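Local coordinates for Lmo0488 protein (Listeria monocytogenes serovar 1/2a, PDB 5TED) that binds shikimate through this effector-binding domain and, as a LysR-type transcriptional regulator, activates the genes of protocatechuate biosynthesis, at residues K27-S30 against H31-I34; K194-K197 against D198-L201. One frame throughout, in Å; residues are numbered along the deposited sequence.

Overall arrangement
Both interactions are local, each within one unbroken run of chain, on the same side of the effector-binding domain. Interaction 1 is a surface turn between helix 17-26 and strand 35-41, with its centre about 27 Å from the centre of the chain; interaction 2 is a partly buried run of helix 191-208, about 19 Å from it. The turn relies on i to i+3 backbone bonds and on lysine and histidine side chains, the helix on regular i to i+4 bonds, one salt bridge on its more exposed flank and phenylalanines on its buried face. They meet where H31 packs on A195, and F25 joins both by stacking on H31 and meeting F196 and F199.

Interaction 1 of 2, residues K27-S30 against H31-I34; sequences KVES and HKDI
The backbone of V28-K32 winds through two successive i to i+3 hydrogen bonds, H31 N to V28 O at 2.9 Å and K32 N to E29 O at 3.3 Å, before a type I beta turn from H31 to I34 leads into strand 35-41. The first, with an N-H...O angle of 155°, is the shorter.

On one flank the side chains of V28 and H31 run alongside each other in the same direction. V28 CB comes within 3.4 Å of H31 ND1, and V28 CG1 lies over one face of the imidazole, 4.2 Å from its centroid, in a CH-pi contact displaced toward the rim. A branched valine suits this place because it sets a methyl against the ring. The ring reaches it with CG anti to its own carbonyl carbon (chi1 -59°), and its position is fixed further by F25, which stacks on it and whose carbonyl oxygen accepts a hydrogen bond from ND1.

K32 runs the other way, back over the turn. A bend at chi2 (-85°) sends its otherwise extended chain past V28 O toward the end of helix 17-26. There K32 NZ makes a hydrogen bond to T26 O and a weak one, 3.5 Å, to K27 O, while E29 OE1 stays 5.5 Å from K32 NZ, too far for a salt bridge. The ammonium group thus reaches the carbonyl oxygens of T26, the last residue of the helix, and of K27 just beyond it, where its positive charge should complement the negative end of the helix dipole.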
loop_
_atom_site.group_PDB
_atom_site.type_symbol
_atom_site.label_atom_id
_atom_site.label_comp_id
_atom_site.label_asym_id
_atom_site.label_seq_id
_atom_site.Cartn_x
_atom_site.Cartn_y
_atom_site.Cartn_z
ATOM N N LYS A 27 -1.402 -16.689 -20.194
ATOM C CA LYS A 27 -0.723 -17.218 -21.370
ATOM C C LYS A 27 -1.583 -18.238 -22.092
ATOM O O LYS A 27 -1.456 -18.400 -23.312
ATOM C CB LYS A 27 0.579 -17.914 -20.973
ATOM C CG LYS A 27 1.618 -17.043 -20.363
ATOM C CD LYS A 27 2.611 -17.867 -19.564
ATOM C CE LYS A 27 3.518 -18.690 -20.441
ATOM N NZ LYS A 27 4.502 -19.416 -19.584
ATOM N N VAL A 28 -2.474 -18.913 -21.364
ATOM C CA VAL A 28 -3.332 -19.939 -21.957
ATOM C C VAL A 28 -4.377 -19.304 -22.863
ATOM O O VAL A 28 -5.047 -18.334 -22.484
ATOM C CB VAL A 28 -3.995 -20.790 -20.862
ATOM C CG1 VAL A 28 -4.775 -21.928 -21.476
ATOM C CG2 VAL A 28 -2.952 -21.322 -19.896
ATOM N N GLU A 29 -4.543 -19.876 -24.062
ATOM C CA GLU A 29 -5.449 -19.290 -25.047
ATOM C C GLU A 29 -6.865 -19.147 -24.496
ATOM O O GLU A 29 -7.517 -18.121 -24.709
ATOM C CB GLU A 29 -5.463 -20.142 -26.319
ATOM C CG GLU A 29 -6.412 -19.635 -27.392
ATOM C CD GLU A 29 -5.963 -18.304 -27.964
ATOM O OE1 GLU A 29 -4.738 -18.048 -27.969
ATOM O OE2 GLU A 29 -6.828 -17.505 -28.391
ATOM N N SER A 30 -7.363 -20.170 -23.792
ATOM C CA SER A 30 -8.732 -20.163 -23.268
ATOM C C SER A 30 -8.920 -19.209 -22.090
ATOM O O SER A 30 -10.036 -19.113 -21.564
ATOM C CB SER A 30 -9.152 -21.578 -22.864
ATOM O OG SER A 30 -8.454 -22.029 -21.720
ATOM N N HIS A 31 -7.862 -18.539 -21.642
ATOM C CA HIS A 31 -7.946 -17.550 -20.579
ATOM C C HIS A 31 -7.764 -16.111 -21.054
ATOM O O HIS A 31 -7.929 -15.185 -20.252
ATOM C CB HIS A 31 -6.889 -17.859 -19.515
ATOM C CG HIS A 31 -7.033 -19.211 -18.891
ATOM N ND1 HIS A 31 -5.994 -19.842 -18.238
ATOM C CD2 HIS A 31 -8.098 -20.043 -18.800
ATOM C CE1 HIS A 31 -6.412 -21.008 -17.777
ATOM N NE2 HIS A 31 -7.684 -21.156 -18.107
ATOM N N LYS A 32 -7.431 -15.896 -22.330
ATOM C CA LYS A 32 -7.124 -14.551 -22.810
ATOM C C LYS A 32 -8.282 -13.581 -22.592
ATOM O O LYS A 32 -8.054 -12.385 -22.393
ATOM C CB LYS A 32 -6.770 -14.583 -24.292
ATOM C CG LYS A 32 -5.608 -15.481 -24.639
ATOM C CD LYS A 32 -4.301 -14.776 -24.452
ATOM C CE LYS A 32 -3.147 -15.702 -24.807
ATOM N NZ LYS A 32 -1.878 -15.121 -24.360
ATOM N N ASP A 33 -9.520 -14.052 -22.692
ATOM C CA ASP A 33 -10.675 -13.166 -22.634
ATOM C C ASP A 33 -11.184 -12.930 -21.216
ATOM O O ASP A 33 -12.139 -12.172 -21.040
ATOM C CB ASP A 33 -11.814 -13.726 -23.486
ATOM C CG ASP A 33 -11.469 -13.764 -24.958
ATOM O OD1 ASP A 33 -10.530 -13.049 -25.367
ATOM O OD2 ASP A 33 -12.152 -14.503 -25.698
ATOM N N ILE A 34 -10.615 -13.598 -20.212
ATOM C CA ILE A 34 -11.039 -13.353 -18.837
ATOM C C ILE A 34 -10.545 -11.977 -18.399
ATOM O O ILE A 34 -9.450 -11.545 -18.779
ATOM C CB ILE A 34 -10.489 -14.460 -17.929
ATOM C CG1 ILE A 34 -11.070 -15.813 -18.346
ATOM C CG2 ILE A 34 -10.734 -14.119 -16.429
ATOM C CD1 ILE A 34 -10.476 -16.968 -17.611
#

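Interaction 2 of 2, residues K194-K197 against D198-L201; sequences KAFK and DFAL
K194 and D198 are brought together by complementary torsions: the lysine has CG anti to its backbone N (chi1 169°) and then bends at chi2 (68°), which turns its long chain down the helix, while D198 at chi1 -68° swings its carboxylate back up toward it. The lysine chain passes across the carboxylate at an angle and closes an i to i+4 salt bridge, K194 NZ to D198 OD1 at 2.8 Å, on the syn side of the carboxylate. Long, flexible lysine and short aspartate suit this more exposed flank, where each charge answers the other.

The backbone bonds of the helix run alongside. D198 N meets K194 O at 3.0 Å, almost straight, and F199 N, A200 N and L201 N repeat the bond to A195 O, F196 O and K197 O, of which A200 N to F196 O is the shortest at 2.8 Å. The single methyl of A200 fits the buried side, where it also meets L21.

Phenylalanines suit the inward side. F196 CD1 lies 4.4 Å from F199 CD2, and F196 CE2 is equally far from A200 CB. Both rings continue into the domain: F196 meets F25 and F36 edge-to-face, and F199 packs against L21 of helix 17-26. K197 stretches out fully, with K197 CG 4.2 Å from L201 CD1 where the two chains run together, and carries NZ to a salt bridge with E70.

This is the pattern of an amphipathic alpha-helix, here packed with its apolar face on helix 17-26 and strands 4-10 and 69-84 in an alpha/beta domain of the periplasmic-binding-protein type shared by LysR effector domains.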
loop_
_atom_site.group_PDB
_atom_site.type_symbol
_atom_site.label_atom_id
_atom_site.label_comp_id
_atom_site.label_asym_id
_atom_site.label_seq_id
_atom_site.Cartn_x
_atom_site.Cartn_y
_atom_site.Cartn_z
ATOM N N LYS A 194 -13.237 -20.491 -11.147
ATOM C CA LYS A 194 -12.796 -21.851 -10.878
ATOM C C LYS A 194 -11.503 -22.168 -11.617
ATOM O O LYS A 194 -10.574 -22.741 -11.043
ATOM C CB LYS A 194 -13.912 -22.828 -11.253
ATOM C CG LYS A 194 -13.500 -24.289 -11.279
ATOM C CD LYS A 194 -13.183 -24.820 -9.890
ATOM C CE LYS A 194 -12.907 -26.321 -9.921
ATOM N NZ LYS A 194 -12.305 -26.795 -8.640
ATOM N N ALA A 195 -11.410 -21.777 -12.884
ATOM C CA ALA A 195 -10.184 -22.027 -13.623
ATOM C C ALA A 195 -9.010 -21.343 -12.944
ATOM O O ALA A 195 -7.939 -21.939 -12.796
ATOM C CB ALA A 195 -10.323 -21.563 -15.074
ATOM N N PHE A 196 -9.206 -20.103 -12.483
ATOM C CA PHE A 196 -8.114 -19.406 -11.823
ATOM C C PHE A 196 -7.775 -20.017 -10.467
ATOM O O PHE A 196 -6.595 -20.124 -10.111
ATOM C CB PHE A 196 -8.436 -17.929 -11.655
ATOM C CG PHE A 196 -7.302 -17.157 -11.053
ATOM C CD1 PHE A 196 -6.197 -16.829 -11.826
ATOM C CD2 PHE A 196 -7.331 -16.780 -9.713
ATOM C CE1 PHE A 196 -5.132 -16.126 -11.289
ATOM C CE2 PHE A 196 -6.273 -16.068 -9.160
ATOM C CZ PHE A 196 -5.165 -15.751 -9.947
ATOM N N LYS A 197 -8.791 -20.380 -9.679
ATOM C CA LYS A 197 -8.532 -21.019 -8.392
ATOM C C LYS A 197 -7.691 -22.277 -8.570
ATOM O O LYS A 197 -6.658 -22.442 -7.909
ATOM C CB LYS A 197 -9.848 -21.349 -7.689
ATOM C CG LYS A 197 -9.684 -22.028 -6.322
ATOM C CD LYS A 197 -11.049 -22.483 -5.777
ATOM C CE LYS A 197 -10.917 -23.132 -4.407
ATOM N NZ LYS A 197 -12.267 -23.494 -3.883
ATOM N N ASP A 198 -8.126 -23.183 -9.453
ATOM C CA ASP A 198 -7.378 -24.419 -9.668
ATOM C C ASP A 198 -5.966 -24.136 -10.171
ATOM O O ASP A 198 -4.993 -24.755 -9.712
ATOM C CB ASP A 198 -8.113 -25.318 -10.664
ATOM C CG ASP A 198 -9.427 -25.860 -10.117
ATOM O OD1 ASP A 198 -9.664 -25.764 -8.892
ATOM O OD2 ASP A 198 -10.212 -26.409 -10.920
ATOM N N PHE A 199 -5.835 -23.215 -11.123
ATOM C CA PHE A 199 -4.514 -22.857 -11.621
ATOM C C PHE A 199 -3.614 -22.363 -10.500
ATOM O O PHE A 199 -2.454 -22.790 -10.377
ATOM C CB PHE A 199 -4.623 -21.794 -12.711
ATOM C CG PHE A 199 -3.336 -21.077 -12.947
ATOM C CD1 PHE A 199 -2.396 -21.593 -13.809
ATOM C CD2 PHE A 199 -3.076 -19.881 -12.305
ATOM C CE1 PHE A 199 -1.192 -20.939 -14.009
ATOM C CE2 PHE A 199 -1.887 -19.218 -12.505
ATOM C CZ PHE A 199 -0.945 -19.746 -13.360
ATOM N N ALA A 200 -4.127 -21.439 -9.680
ATOM C CA ALA A 200 -3.299 -20.820 -8.651
ATOM C C ALA A 200 -2.868 -21.822 -7.592
ATOM O O ALA A 200 -1.718 -21.795 -7.146
ATOM C CB ALA A 200 -4.054 -19.666 -8.001
ATOM N N LEU A 201 -3.767 -22.715 -7.175
ATOM C CA LEU A 201 -3.376 -23.705 -6.170
ATOM C C LEU A 201 -2.305 -24.653 -6.705
ATOM O O LEU A 201 -1.347 -25.002 -5.989
ATOM C CB LEU A 201 -4.611 -24.480 -5.710
ATOM C CG LEU A 201 -5.545 -23.639 -4.825
ATOM C CD1 LEU A 201 -6.801 -24.404 -4.446
ATOM C CD2 LEU A 201 -4.805 -23.176 -3.575
#